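Long-range contacts in 3-hydroxyacyl-CoA dehydrogenase type-2 (Mycobacterium avium, PDB 3PPI), which probably catalyses the NAD-dependent, reversible oxidation of 3-hydroxyacyl-CoA to 3-oxoacyl-CoA, as a short-chain dehydrogenase/reductase with a Rossmann fold: residues Gly37-Leu42 / Ile59-Ala64; Thr46-His51 / Ala71-Asn76. All blocks are in the same frame, centred on the assembly; numbering follows the deposited sequence.

Contact 1 of 2, residues Gly37-Leu42 / Ile59-Ala64; sequences GGAGGL and IADLAA. With MG (magnesium ion), chain F.
Ala39 N donates to Asp61 OD2 at 2.9 Å, a fairly straight bond (154°) that reaches the carboxylate on its anti side, 28° out of plane. With CG roughly anti to the backbone N (chi1 -151°), the Asp61 carboxylate is turned onto the type I turn of Gly37-Gly40, where Ala39 CB packs 3.1 Å from the same OD2. Beside it, Gly37 N makes a weak bond to Ala60 O. Gly38 brings its backbone close to Ile59, with its carbonyl C 3.5 Å from Ile59 CG2. A magnesium ion sits on Gly37 O at 2.6 Å, and one of its waters donates to Asp61 OD2, giving that oxygen a second donor. The other oxygen, OD1, takes the Ala63 N-H at 3.0 Å in an Asx turn, which fixes the rotation of the carboxylate. A glycine-rich turn facing an acidic residue at the end of the second strand is the classical dinucleotide site of Rossmann folds, so Asp61 is consistent with a preference for NAD; here glycerol lies beside it. Around this site, strand 31-36 leads into the turn and helix 41-52 leaves it, while strand 56-61 lies between strands 31-36 and 78-82.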
ATOM      1  N   GLY A  37      26.276  -1.565   9.722  1.00 22.40           N
ATOM      2  CA  GLY A  37      26.694  -2.502   8.679  1.00 22.24           C
ATOM      3  C   GLY A  37      27.691  -1.917   7.689  1.00 22.99           C
ATOM      4  O   GLY A  37      27.778  -2.370   6.540  1.00 23.54           O
ATOM      5  N   GLY A  38      28.475  -0.935   8.131  1.00 23.27           N
ATOM      6  CA  GLY A  38      29.331  -0.171   7.228  1.00 23.98           C
ATOM      7  C   GLY A  38      30.544  -0.908   6.683  1.00 25.00           C
ATOM      8  O   GLY A  38      31.159  -0.444   5.739  1.00 25.42           O
ATOM      9  N   ALA A  39      30.875  -2.063   7.258  1.00 26.05           N
ATOM     10  CA  ALA A  39      32.092  -2.799   6.903  1.00 27.67           C
ATOM     11  C   ALA A  39      31.986  -3.589   5.608  1.00 27.84           C
ATOM     12  O   ALA A  39      33.001  -3.976   5.066  1.00 30.18           O
ATOM     13  CB  ALA A  39      32.510  -3.745   8.027  1.00 28.26           C
ATOM     14  N   GLY A  40      30.783  -3.842   5.114  1.00 26.58           N
ATOM     15  CA  GLY A  40      30.633  -4.561   3.852  1.00 25.84           C
ATOM     16  C   GLY A  40      29.300  -4.343   3.165  1.00 23.88           C
ATOM     17  O   GLY A  40      28.408  -3.729   3.717  1.00 22.77           O
ATOM     18  N   GLY A  41      29.193  -4.840   1.939  1.00 23.33           N
ATOM     19  CA  GLY A  41      27.939  -4.878   1.209  1.00 22.03           C
ATOM     20  C   GLY A  41      27.337  -3.501   0.988  1.00 21.15           C
ATOM     21  O   GLY A  41      28.025  -2.569   0.577  1.00 20.86           O
ATOM     22  N   LEU A  42      26.051  -3.375   1.285  1.00 20.09           N
ATOM     23  CA  LEU A  42      25.335  -2.136   1.052  1.00 19.53           C
ATOM     24  C   LEU A  42      25.912  -1.006   1.907  1.00 19.82           C
ATOM     25  O   LEU A  42      26.050   0.122   1.455  1.00 19.34           O
ATOM     26  CB  LEU A  42      23.851  -2.317   1.380  1.00 19.17           C
ATOM     27  CG  LEU A  42      23.084  -3.411   0.654  1.00 19.93           C
ATOM     28  CD1 LEU A  42      21.569  -3.355   1.070  1.00 17.79           C
ATOM     29  CD2 LEU A  42      23.268  -3.286  -0.864  1.00 19.70           C
ATOM     30  N   ILE A  59      32.155   3.919  10.503  1.00 26.17           N
ATOM     31  CA  ILE A  59      31.824   2.581  10.067  1.00 26.14           C
ATOM     32  C   ILE A  59      31.458   1.808  11.334  1.00 26.48           C
ATOM     33  O   ILE A  59      32.334   1.463  12.116  1.00 27.92           O
ATOM     34  CB  ILE A  59      33.029   1.909   9.359  1.00 26.36           C
ATOM     35  CG1 ILE A  59      33.369   2.642   8.065  1.00 26.54           C
ATOM     36  CG2 ILE A  59      32.750   0.440   9.081  1.00 26.67           C
ATOM     37  CD1 ILE A  59      34.903   2.717   7.772  1.00 26.68           C
ATOM     38  N   ALA A  60      30.165   1.602  11.550  1.00 25.72           N
ATOM     39  CA  ALA A  60      29.640   0.937  12.736  1.00 26.12           C
ATOM     40  C   ALA A  60      29.307  -0.496  12.379  1.00 26.21           C
ATOM     41  O   ALA A  60      28.308  -0.762  11.703  1.00 25.74           O
ATOM     42  CB  ALA A  60      28.391   1.653  13.251  1.00 24.91           C
ATOM     43  N   ASP A  61      30.140  -1.423  12.828  1.00 27.09           N
ATOM     44  CA  ASP A  61      29.998  -2.816  12.442  1.00 27.76           C
ATOM     45  C   ASP A  61      30.699  -3.713  13.472  1.00 29.03           C
ATOM     46  O   ASP A  61      31.517  -3.233  14.251  1.00 29.45           O
ATOM     47  CB  ASP A  61      30.616  -3.014  11.055  1.00 27.76           C
ATOM     48  CG  ASP A  61      29.974  -4.128  10.285  1.00 28.80           C
ATOM     49  OD1 ASP A  61      29.874  -5.237  10.859  1.00 31.51           O
ATOM     50  OD2 ASP A  61      29.564  -3.901   9.112  1.00 25.70           O
ATOM     51  N   LEU A  62      30.357  -5.001  13.484  1.00 29.84           N
ATOM     52  CA  LEU A  62      31.055  -5.983  14.313  1.00 31.63           C
ATOM     53  C   LEU A  62      32.208  -6.652  13.554  1.00 32.62           C
ATOM     54  O   LEU A  62      33.080  -7.252  14.171  1.00 33.12           O
ATOM     55  CB  LEU A  62      30.085  -7.039  14.852  1.00 31.64           C
ATOM     56  CG  LEU A  62      29.146  -6.608  15.987  1.00 32.64           C
ATOM     57  CD1 LEU A  62      28.188  -7.748  16.321  1.00 32.22           C
ATOM     58  CD2 LEU A  62      29.952  -6.170  17.224  1.00 32.81           C
ATOM     59  N   ALA A  63      32.207  -6.552  12.223  1.00 32.73           N
ATOM     60  CA  ALA A  63      33.301  -7.084  11.391  1.00 33.61           C
ATOM     61  C   ALA A  63      34.548  -6.208  11.508  1.00 35.02           C
ATOM     62  O   ALA A  63      34.766  -5.303  10.688  1.00 34.57           O
ATOM     63  CB  ALA A  63      32.849  -7.193   9.921  1.00 33.02           C
ATOM     64  N   ALA A  64      35.366  -6.492  12.525  1.00 36.28           N
ATOM     65  CA  ALA A  64      36.500  -5.640  12.903  1.00 37.67           C
ATOM     66  C   ALA A  64      37.609  -5.512  11.846  1.00 38.91           C
ATOM     67  O   ALA A  64      38.115  -4.408  11.615  1.00 39.71           O
ATOM     68  CB  ALA A  64      37.090  -6.106  14.231  1.00 38.56           C
TER
HETATM   69 MG    MG F 301      27.327  -4.811   5.855  1.00 58.64          MG
HETATM   70  O   HOH W   1      25.471  -3.565   4.892  1.00 21.34           O
HETATM   71  O   HOH W   2      28.981  -5.766   7.351  1.00 32.46           O
HETATM   72  O   HOH W   3      25.985  -5.706   7.452  1.00 33.07           O

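Contact 2 of 2, residues Thr46-His51 / Ala71-Asn76; sequences TVRRLH and ADELGN. With MG (magnesium ion), chain E.
Leu74, in the last turn of helix 64-74, faces Val47, Arg48 and His51 of helix 41-52, the backbones coming nearest at Arg48 and Leu74 with CA atoms 7.8 Å apart. These are the first two helices of the Rossmann fold, side by side on one face of its parallel sheet. Leu74 slots in between the neighbouring side chains: its CD1 meets Val47 CG1 at 3.7 Å, while its CB lies over one face of the His51 ring, 4.0 Å from the centroid and only 12° off the normal, a CH-pi contact. His51 reaches across because its CG is anti to the backbone N (chi1 176°), and the His51 and Leu74 side chains run antiparallel alongside each other. Toward solvent, Arg48 and Glu73 close the groove with a two-pronged, end-on salt bridge. Arg48 NH1 gives a bond of 2.8 Å to Glu73 OE2, nearly in the guanidinium plane but well above that of the carboxylate; NH2 gives one of 2.9 Å to OE1, on its syn side. The two planes are 52° apart, so the pair is twisted rather than coplanar. Glu44, one turn earlier on helix 41-52, also forms a salt bridge with Arg48 NH2, so two acids share this guanidinium and probably steady it. Beyond Leu74 the helix ends at Gly75, which has a positive phi and whose O binds a magnesium ion together with Ala78 O and three waters. Another water, in the plane of the His51 ring at its edge, lies 2.9 Å from His51 NE2 and donates to Leu74 O, bridging the helices at that end.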
ATOM      1  N   THR A  46      27.703   2.677   0.915  1.00 18.11           N
ATOM      2  CA  THR A  46      27.165   3.903   1.488  1.00 18.14           C
ATOM      3  C   THR A  46      28.292   4.698   2.137  1.00 19.14           C
ATOM      4  O   THR A  46      28.428   5.884   1.883  1.00 19.46           O
ATOM      5  CB  THR A  46      26.055   3.599   2.507  1.00 17.08           C
ATOM      6  OG1 THR A  46      25.052   2.813   1.858  1.00 16.52           O
ATOM      7  CG2 THR A  46      25.421   4.886   3.074  1.00 16.08           C
ATOM      8  N   VAL A  47      29.120   4.031   2.940  1.00 19.98           N
ATOM      9  CA  VAL A  47      30.278   4.692   3.538  1.00 20.99           C
ATOM     10  C   VAL A  47      31.154   5.366   2.468  1.00 21.87           C
ATOM     11  O   VAL A  47      31.480   6.558   2.581  1.00 22.48           O
ATOM     12  CB  VAL A  47      31.120   3.723   4.378  1.00 21.25           C
ATOM     13  CG1 VAL A  47      32.449   4.383   4.798  1.00 22.00           C
ATOM     14  CG2 VAL A  47      30.321   3.253   5.611  1.00 21.16           C
ATOM     15  N   ARG A  48      31.520   4.607   1.440  1.00 22.52           N
ATOM     16  CA  ARG A  48      32.380   5.120   0.375  1.00 23.55           C
ATOM     17  C   ARG A  48      31.750   6.358  -0.280  1.00 23.12           C
ATOM     18  O   ARG A  48      32.432   7.349  -0.525  1.00 23.72           O
ATOM     19  CB  ARG A  48      32.644   4.035  -0.676  1.00 23.59           C
ATOM     20  CG  ARG A  48      33.551   2.914  -0.183  1.00 25.60           C
ATOM     21  CD  ARG A  48      33.850   1.926  -1.285  1.00 26.29           C
ATOM     22  NE  ARG A  48      34.670   0.800  -0.823  1.00 27.66           N
ATOM     23  CZ  ARG A  48      35.997   0.823  -0.711  1.00 29.03           C
ATOM     24  NH1 ARG A  48      36.684   1.924  -1.005  1.00 29.46           N
ATOM     25  NH2 ARG A  48      36.641  -0.258  -0.288  1.00 29.78           N
ATOM     26  N   ARG A  49      30.455   6.285  -0.562  1.00 22.16           N
ATOM     27  CA  ARG A  49      29.721   7.385  -1.194  1.00 21.89           C
ATOM     28  C   ARG A  49      29.662   8.616  -0.298  1.00 21.99           C
ATOM     29  O   ARG A  49      29.952   9.723  -0.738  1.00 21.43           O
ATOM     30  CB  ARG A  49      28.289   6.950  -1.530  1.00 21.40           C
ATOM     31  CG  ARG A  49      27.373   8.047  -2.079  1.00 21.46           C
ATOM     32  CD  ARG A  49      27.921   8.707  -3.342  1.00 22.73           C
ATOM     33  NE  ARG A  49      27.013   9.755  -3.808  1.00 24.00           N
ATOM     34  CZ  ARG A  49      26.023   9.598  -4.683  1.00 23.13           C
ATOM     35  NH1 ARG A  49      25.762   8.428  -5.245  1.00 23.12           N
ATOM     36  NH2 ARG A  49      25.271  10.639  -4.994  1.00 24.11           N
ATOM     37  N   LEU A  50      29.248   8.432   0.952  1.00 22.02           N
ATOM     38  CA  LEU A  50      29.114   9.579   1.849  1.00 22.60           C
ATOM     39  C   LEU A  50      30.480  10.223   2.134  1.00 24.44           C
ATOM     40  O   LEU A  50      30.587  11.442   2.199  1.00 25.03           O
ATOM     41  CB  LEU A  50      28.413   9.183   3.139  1.00 22.61           C
ATOM     42  CG  LEU A  50      26.956   8.726   3.034  1.00 20.81           C
ATOM     43  CD1 LEU A  50      26.393   8.479   4.466  1.00 20.17           C
ATOM     44  CD2 LEU A  50      26.103   9.727   2.261  1.00 20.29           C
ATOM     45  N   HIS A  51      31.519   9.399   2.263  1.00 25.67           N
ATOM     46  CA  HIS A  51      32.879   9.882   2.452  1.00 26.83           C
ATOM     47  C   HIS A  51      33.353  10.702   1.235  1.00 27.69           C
ATOM     48  O   HIS A  51      33.882  11.804   1.392  1.00 28.02           O
ATOM     49  CB  HIS A  51      33.819   8.700   2.727  1.00 27.43           C
ATOM     50  CG  HIS A  51      35.256   9.095   2.849  1.00 28.96           C
ATOM     51  ND1 HIS A  51      36.123   9.091   1.779  1.00 30.50           N
ATOM     52  CD2 HIS A  51      35.972   9.530   3.911  1.00 30.54           C
ATOM     53  CE1 HIS A  51      37.315   9.494   2.179  1.00 31.50           C
ATOM     54  NE2 HIS A  51      37.251   9.762   3.470  1.00 31.51           N
ATOM     55  N   ALA A  71      38.267   1.686   6.945  1.00 33.41           N
ATOM     56  CA  ALA A  71      38.586   2.971   7.570  1.00 34.36           C
ATOM     57  C   ALA A  71      40.015   3.430   7.233  1.00 36.09           C
ATOM     58  O   ALA A  71      40.250   4.622   6.969  1.00 35.74           O
ATOM     59  CB  ALA A  71      38.393   2.886   9.078  1.00 34.71           C
ATOM     60  N   ASP A  72      40.957   2.485   7.236  1.00 37.65           N
ATOM     61  CA  ASP A  72      42.353   2.783   6.889  1.00 39.68           C
ATOM     62  C   ASP A  72      42.474   3.185   5.422  1.00 39.69           C
ATOM     63  O   ASP A  72      43.134   4.171   5.101  1.00 40.39           O
ATOM     64  CB  ASP A  72      43.275   1.585   7.177  1.00 40.91           C
ATOM     65  CG  ASP A  72      43.373   1.257   8.667  1.00 42.79           C
ATOM     66  OD1 ASP A  72      42.983   2.096   9.505  1.00 44.25           O
ATOM     67  OD2 ASP A  72      43.831   0.141   9.006  1.00 46.57           O
ATOM     68  N   GLU A  73      41.827   2.432   4.535  1.00 39.20           N
ATOM     69  CA  GLU A  73      41.838   2.740   3.104  1.00 39.05           C
ATOM     70  C   GLU A  73      41.328   4.149   2.823  1.00 38.49           C
ATOM     71  O   GLU A  73      41.861   4.830   1.960  1.00 38.67           O
ATOM     72  CB  GLU A  73      40.970   1.732   2.329  1.00 38.45           C
ATOM     73  CG  GLU A  73      40.816   2.046   0.824  1.00 38.96           C
ATOM     74  CD  GLU A  73      39.812   1.147   0.115  1.00 38.48           C
ATOM     75  OE1 GLU A  73      39.395   0.121   0.686  1.00 38.74           O
ATOM     76  OE2 GLU A  73      39.419   1.476  -1.023  1.00 39.54           O
ATOM     77  N   LEU A  74      40.275   4.576   3.524  1.00 37.44           N
ATOM     78  CA  LEU A  74      39.646   5.870   3.231  1.00 36.75           C
ATOM     79  C   LEU A  74      40.363   7.065   3.870  1.00 37.83           C
ATOM     80  O   LEU A  74      40.237   8.187   3.382  1.00 37.78           O
ATOM     81  CB  LEU A  74      38.167   5.862   3.637  1.00 35.44           C
ATOM     82  CG  LEU A  74      37.258   4.938   2.814  1.00 34.03           C
ATOM     83  CD1 LEU A  74      35.823   5.048   3.304  1.00 31.17           C
ATOM     84  CD2 LEU A  74      37.363   5.271   1.332  1.00 33.06           C
ATOM     85  N   GLY A  75      41.101   6.832   4.951  1.00 38.95           N
ATOM     86  CA  GLY A  75      41.888   7.891   5.594  1.00 40.08           C
ATOM     87  C   GLY A  75      41.216   8.504   6.813  1.00 40.42           C
ATOM     88  O   GLY A  75      40.308   7.911   7.410  1.00 39.08           O
ATOM     89  N   ASN A  76      41.649   9.710   7.168  1.00 41.36           N
ATOM     90  CA  ASN A  76      41.349  10.285   8.492  1.00 42.39           C
ATOM     91  C   ASN A  76      39.930  10.825   8.714  1.00 40.80           C
ATOM     92  O   ASN A  76      39.588  11.176   9.846  1.00 41.69           O
ATOM     93  CB  ASN A  76      42.382  11.361   8.863  1.00 44.20           C
ATOM     94  CG  ASN A  76      42.660  12.321   7.724  1.00 46.76           C
ATOM     95  OD1 ASN A  76      41.743  12.946   7.187  1.00 49.59           O
ATOM     96  ND2 ASN A  76      43.933  12.427   7.333  1.00 49.96           N
TER
HETATM   97 MG    MG E 300      40.562   6.251   9.007  1.00 39.78          MG
HETATM   98  O   HOH W   4      39.632  10.557   4.963  1.00 33.45           O
HETATM   99  O   HOH W   5      41.111   4.364  10.403  1.00 37.37           O
HETATM  100  O   HOH W   6      43.020   6.674   8.712  1.00 38.68           O
HETATM  101  O   HOH W   7      41.153   7.799  10.781  1.00 43.24           O

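Overall arrangement
Contacts 1 and 2 share helix 41-52: contact 1 involves the glycine turn that leads into it, contact 2 its later turns. Strand 56-61 of contact 1 runs on into helix 64-74 of contact 2, so the pairings alternate along the chain. Their centres are 12 Å apart, and Ile59 joins them, with CG1 against Val47 CG1 and CD1 3.6 Å from Ala71 N. Contact 1 is buried and built largely from backbone groups and one carboxylate, as suits a probable cofactor pocket. Contact 2 lies at the surface and relies on side chains, with apolar packing beneath an ion pair. Each has a magnesium ion on a glycine carbonyl.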